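Local coordinates for ABC transporter substrate-binding protein (Rhizobium radiobacter, PDB 6TFX), which binds the opine mannopinic acid as the solute-binding protein of an ABC import system, at residues A[36-41]-A[53-58]; A[86-91]-A[122-127]. One frame throughout, in Å; residues are numbered along the deposited sequence.

In the fold
Interactions 1 and 2 are neighbours, their centres 12 Å apart, and both reach the four-stranded antiparallel sheet 57-62, 68-73, 123-128 and 113-118. Interaction 1 leads from the small hairpin 40-41/53-54 into the first of these strands. Interaction 2 packs the start of helix 88-98 on strand 123-128. Apolar side chains join them. Leu-56 CD2 lies 3.7 Å from Val-91 CG2 and equally close to Val-86 CG1. Leu-39 CD1 is 4.1 Å from Val-91 CG1 and 4.2 Å from Ile-126 CD1. Leu-73 of the inner strand 68-73 touches Leu-39, Leu-56 and Val-91. Both contacts lie away from the mannopinic acid pocket and the magnesium site.

Interaction 1 of 2, residues A[36-41]-A[53-58]; sequences YGALVR and EADLAE
A two-stranded antiparallel hairpin, 40-41 with 53-54, brings Arg-41 against Glu-53 as its hydrogen-bonded pair. Arg-41 N gives to Glu-53 O and Glu-53 N gives to Arg-41 O, each at 2.8 Å. The two side chains leave on the same sheet face. In both, CG sits between the backbone N and the carbonyl carbon (chi1 66° in Arg-41). They cross obliquely and form a salt bridge, with Arg-41 NE 2.8 Å from Glu-53 OE2. OE2 lies at the guanidinium edge, near its plane. A weak bond from Arg-41 NH2 reaches the same oxygen.

Past Val-40 and Ala-54 the ladder ends, and the chain turns through Asp-55 toward strand 57-62 of the larger sheet. Here Leu-39 O takes two donors, Asp-55 N at 3.2 Å and Ala-57 N at 2.9 Å. Leu-56 N gives to Ala-38 O at 2.9 Å. Asp-55 is buried and directs its CB toward 36-41. Its OD2 accepts from Ala-38 N at 2.9 Å; the bond is nearly straight (172°), on the anti side, with the donor 33° out of the carboxylate plane. OD1 makes a salt bridge with Arg-191, which would help stabilise the charge. Beyond the turn, the Ala-57 methyl meets Leu-39 CD2 at 4.2 Å, and strand 68-73 touches both residues.

Interaction 2 of 2, residues A[86-91]-A[122-127]; sequences VTADDV and KTVRIT
The flat group at this contact is the Thr-123 carbonyl, and Ala-88 CB stands over one of its faces, 3.6 Å from Thr-123 O. The methyl is almost straight above that oxygen, not in the carbonyl plane.

The same methyl also touches Val-124 CG2 at 3.7 Å. Val-91, one helical turn after Ala-88, meets this branch with its CB at 3.8 Å. Val-124 CG2 therefore rests on two residues of the same helix side. Val-91 CG1 touches it as well, also at 3.8 Å. The other branch, Val-124 CG1, is anti to the backbone N (chi1 175°) and lies 3.9 Å from Val-91 CG1.

This is helix-on-sheet packing: the first turn of helix 88-98 covers strand 123-128. The turn begins with a capping box. Thr-87 N gives to Asp-90 OD2 at 3.1 Å in a nearly straight bond (170°), on the anti side, with the donor 27° out of the carboxylate plane. Asp-90 N returns a weak bond to Thr-87 OG1. Trp-79 NE1 also gives to Asp-90 OD2, and Lys-150 N gives to OD1. On the strand, Thr-123 points its CB away from 86-91; OG1 bonds to Asp-120 and Lys-72.

No hydrogen bond crosses between the two segments. The capping box probably helps fix the helix start. The direct contact is van der Waals: methyl groups on one another and one methyl over a carbonyl oxygen.

Interaction 1 of 2, residues A[36-41]-A[53-58]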
loop_
_atom_site.group_PDB
_atom_site.type_symbol
_atom_site.label_atom_id
_atom_site.label_comp_id
_atom_site.label_asym_id
_atom_site.label_seq_id
_atom_site.Cartn_x
_atom_site.Cartn_y
_atom_site.Cartn_z
ATOM N N TYR A 36 10.486 6.787 10.181
ATOM C CA TYR A 36 9.530 7.209 11.187
ATOM C C TYR A 36 9.035 6.074 12.071
ATOM O O TYR A 36 9.134 4.878 11.718
ATOM C CB TYR A 36 8.299 7.766 10.477
ATOM C CG TYR A 36 8.564 8.966 9.605
ATOM C CD1 TYR A 36 8.565 10.249 10.140
ATOM C CD2 TYR A 36 8.774 8.827 8.235
ATOM C CE1 TYR A 36 8.794 11.366 9.339
ATOM C CE2 TYR A 36 9.005 9.936 7.423
ATOM C CZ TYR A 36 8.987 11.208 7.977
ATOM O OH TYR A 36 9.150 12.314 7.177
ATOM N N GLY A 37 8.405 6.491 13.159
ATOM C CA GLY A 37 7.668 5.620 14.074
ATOM C C GLY A 37 6.289 6.207 14.339
ATOM O O GLY A 37 5.917 7.242 13.761
ATOM N N ALA A 38 5.529 5.578 15.233
ATOM C CA ALA A 38 4.179 6.042 15.526
ATOM C C ALA A 38 3.895 5.863 17.030
ATOM O O ALA A 38 4.791 5.462 17.787
ATOM C CB ALA A 38 3.191 5.245 14.679
ATOM N N LEU A 39 2.650 6.129 17.468
ATOM C CA LEU A 39 2.305 5.870 18.878
ATOM C C LEU A 39 2.485 4.376 19.195
ATOM O O LEU A 39 3.020 4.014 20.244
ATOM C CB LEU A 39 0.857 6.261 19.132
ATOM C CG LEU A 39 0.609 7.776 19.277
ATOM C CD1 LEU A 39 -0.890 8.089 19.234
ATOM C CD2 LEU A 39 1.216 8.311 20.576
ATOM N N VAL A 40 2.036 3.515 18.274
ATOM C CA VAL A 40 2.127 2.042 18.425
ATOM C C VAL A 40 2.665 1.476 17.120
ATOM O O VAL A 40 2.740 2.198 16.125
ATOM C CB VAL A 40 0.749 1.424 18.815
ATOM C CG1 VAL A 40 0.264 1.967 20.156
ATOM C CG2 VAL A 40 -0.318 1.693 17.741
ATOM N N ARG A 41 3.010 0.175 17.084
ATOM C CA ARG A 41 3.513 -0.304 15.815
ATOM C C ARG A 41 3.142 -1.739 15.625
ATOM O O ARG A 41 2.919 -2.447 16.600
ATOM C CB ARG A 41 5.053 -0.188 15.783
ATOM C CG ARG A 41 5.762 -1.123 16.800
ATOM C CD ARG A 41 7.235 -1.161 16.477
ATOM N NE ARG A 41 7.989 -2.060 17.343
ATOM C CZ ARG A 41 9.295 -2.246 17.219
ATOM N NH1 ARG A 41 9.975 -1.617 16.259
ATOM N NH2 ARG A 41 9.937 -3.064 18.047
ATOM N N GLU A 53 1.979 -3.361 19.104
ATOM C CA GLU A 53 2.675 -3.214 20.386
ATOM C C GLU A 53 3.108 -1.747 20.595
ATOM O O GLU A 53 3.056 -0.945 19.663
ATOM C CB GLU A 53 3.914 -4.134 20.415
ATOM C CG GLU A 53 4.872 -3.951 19.244
ATOM C CD GLU A 53 6.131 -4.807 19.223
ATOM O OE1 GLU A 53 6.039 -6.048 19.380
ATOM O OE2 GLU A 53 7.222 -4.227 19.023
ATOM N N ALA A 54 3.600 -1.421 21.795
ATOM C CA ALA A 54 4.046 -0.050 22.098
ATOM C C ALA A 54 5.173 0.448 21.151
ATOM O O ALA A 54 6.058 -0.326 20.768
ATOM C CB ALA A 54 4.555 0.010 23.527
ATOM N N ASP A 55 5.174 1.755 20.830
ATOM C CA ASP A 55 6.256 2.380 20.028
ATOM C C ASP A 55 6.556 3.700 20.781
ATOM O O ASP A 55 7.077 3.634 21.898
ATOM C CB ASP A 55 5.849 2.609 18.555
ATOM C CG ASP A 55 7.005 2.786 17.566
ATOM O OD1 ASP A 55 8.162 2.457 17.932
ATOM O OD2 ASP A 55 6.750 3.247 16.409
ATOM N N LEU A 56 6.117 4.872 20.269
ATOM C CA LEU A 56 6.326 6.124 21.027
ATOM C C LEU A 56 5.540 6.093 22.350
ATOM O O LEU A 56 6.027 6.597 23.370
ATOM C CB LEU A 56 5.892 7.322 20.187
ATOM C CG LEU A 56 5.817 8.666 20.901
ATOM C CD1 LEU A 56 7.221 9.153 21.385
ATOM C CD2 LEU A 56 5.204 9.686 19.975
ATOM N N ALA A 57 4.305 5.530 22.318
ATOM C CA ALA A 57 3.489 5.393 23.540
ATOM C C ALA A 57 3.994 4.199 24.341
ATOM O O ALA A 57 4.065 3.100 23.797
ATOM C CB ALA A 57 2.030 5.169 23.191
ATOM N N GLU A 58 4.320 4.393 25.620
ATOM C CA GLU A 58 4.763 3.247 26.423
ATOM C C GLU A 58 3.541 2.470 26.962
ATOM O O GLU A 58 3.646 1.277 27.245
ATOM C CB GLU A 58 5.701 3.678 27.562
ATOM C CG GLU A 58 5.107 4.700 28.512
ATOM C CD GLU A 58 6.039 5.174 29.611
ATOM O OE1 GLU A 58 7.227 4.776 29.607
ATOM O OE2 GLU A 58 5.581 5.955 30.476
#

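Interaction 2 of 2, residues A[86-91]-A[122-127]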
loop_
_atom_site.group_PDB
_atom_site.type_symbol
_atom_site.label_atom_id
_atom_site.label_comp_id
_atom_site.label_asym_id
_atom_site.label_seq_id
_atom_site.Cartn_x
_atom_site.Cartn_y
_atom_site.Cartn_z
ATOM N N VAL A 86 10.532 14.126 21.581
ATOM C CA VAL A 86 9.208 14.022 20.955
ATOM C C VAL A 86 8.183 14.335 22.060
ATOM O O VAL A 86 8.233 13.730 23.142
ATOM C CB VAL A 86 8.986 12.598 20.396
ATOM C CG1 VAL A 86 7.606 12.493 19.741
ATOM C CG2 VAL A 86 10.083 12.235 19.403
ATOM N N THR A 87 7.240 15.234 21.773
ATOM C CA THR A 87 6.245 15.629 22.779
ATOM C C THR A 87 4.835 15.356 22.306
ATOM O O THR A 87 4.594 15.164 21.109
ATOM C CB THR A 87 6.339 17.147 23.085
ATOM O OG1 THR A 87 5.925 17.877 21.923
ATOM C CG2 THR A 87 7.733 17.573 23.557
ATOM N N ALA A 88 3.890 15.460 23.242
ATOM C CA ALA A 88 2.463 15.348 22.932
ATOM C C ALA A 88 2.056 16.403 21.878
ATOM O O ALA A 88 1.220 16.100 21.018
ATOM C CB ALA A 88 1.641 15.531 24.194
ATOM N N ASP A 89 2.693 17.621 21.881
ATOM C CA ASP A 89 2.361 18.618 20.848
ATOM C C ASP A 89 2.675 18.117 19.423
ATOM O O ASP A 89 1.963 18.470 18.485
ATOM C CB ASP A 89 3.088 19.945 21.114
ATOM C CG ASP A 89 2.481 20.784 22.247
ATOM O OD1 ASP A 89 1.377 20.425 22.746
ATOM O OD2 ASP A 89 3.096 21.806 22.621
ATOM N N ASP A 90 3.751 17.319 19.258
ATOM C CA ASP A 90 4.081 16.753 17.942
ATOM C C ASP A 90 3.000 15.754 17.525
ATOM O O ASP A 90 2.650 15.681 16.349
ATOM C CB ASP A 90 5.432 16.013 18.001
ATOM C CG ASP A 90 6.603 16.948 18.204
ATOM O OD1 ASP A 90 6.653 17.993 17.515
ATOM O OD2 ASP A 90 7.488 16.623 19.043
ATOM N N VAL A 91 2.507 14.946 18.491
ATOM C CA VAL A 91 1.466 13.950 18.205
ATOM C C VAL A 91 0.176 14.648 17.787
ATOM O O VAL A 91 -0.450 14.245 16.804
ATOM C CB VAL A 91 1.251 12.988 19.392
ATOM C CG1 VAL A 91 0.079 12.042 19.127
ATOM C CG2 VAL A 91 2.533 12.208 19.688
ATOM N N LYS A 122 3.793 14.650 27.952
ATOM C CA LYS A 122 3.916 13.207 27.722
ATOM C C LYS A 122 2.570 12.457 27.743
ATOM O O LYS A 122 2.554 11.253 27.971
ATOM C CB LYS A 122 4.927 12.577 28.717
ATOM C CG LYS A 122 4.517 12.690 30.200
ATOM C CD LYS A 122 5.554 12.077 31.147
ATOM C CE LYS A 122 5.308 12.453 32.590
ATOM N NZ LYS A 122 4.850 11.294 33.400
ATOM N N THR A 123 1.450 13.163 27.567
ATOM C CA THR A 123 0.139 12.523 27.620
ATOM C C THR A 123 -0.732 13.075 26.497
ATOM O O THR A 123 -0.923 14.290 26.417
ATOM C CB THR A 123 -0.518 12.760 29.000
ATOM O OG1 THR A 123 0.380 12.312 30.019
ATOM C CG2 THR A 123 -1.855 12.044 29.146
ATOM N N VAL A 124 -1.271 12.166 25.653
ATOM C CA VAL A 124 -2.134 12.513 24.522
ATOM C C VAL A 124 -3.509 11.897 24.772
ATOM O O VAL A 124 -3.599 10.701 25.063
ATOM C CB VAL A 124 -1.537 11.949 23.196
ATOM C CG1 VAL A 124 -2.488 12.202 22.020
ATOM C CG2 VAL A 124 -0.166 12.559 22.912
ATOM N N ARG A 125 -4.568 12.694 24.609
ATOM C CA ARG A 125 -5.927 12.201 24.753
ATOM C C ARG A 125 -6.572 12.260 23.370
ATOM O O ARG A 125 -6.611 13.320 22.758
ATOM C CB ARG A 125 -6.724 13.068 25.729
ATOM C CG ARG A 125 -8.183 12.615 25.930
ATOM C CD ARG A 125 -8.974 13.610 26.784
ATOM N NE ARG A 125 -8.410 13.736 28.123
ATOM C CZ ARG A 125 -8.569 14.796 28.910
ATOM N NH1 ARG A 125 -9.278 15.841 28.495
ATOM N NH2 ARG A 125 -8.013 14.823 30.116
ATOM N N ILE A 126 -7.079 11.118 22.894
ATOM C CA ILE A 126 -7.774 11.048 21.601
ATOM C C ILE A 126 -9.244 10.748 21.916
ATOM O O ILE A 126 -9.541 9.759 22.582
ATOM C CB ILE A 126 -7.175 9.944 20.693
ATOM C CG1 ILE A 126 -5.681 10.257 20.398
ATOM C CG2 ILE A 126 -7.994 9.793 19.399
ATOM C CD1 ILE A 126 -4.934 9.169 19.682
ATOM N N THR A 127 -10.144 11.614 21.451
ATOM C CA THR A 127 -11.577 11.431 21.672
ATOM C C THR A 127 -12.167 11.081 20.307
ATOM O O THR A 127 -11.853 11.729 19.297
ATOM C CB THR A 127 -12.199 12.737 22.212
ATOM O OG1 THR A 127 -11.565 13.071 23.452
ATOM C CG2 THR A 127 -13.727 12.619 22.436
#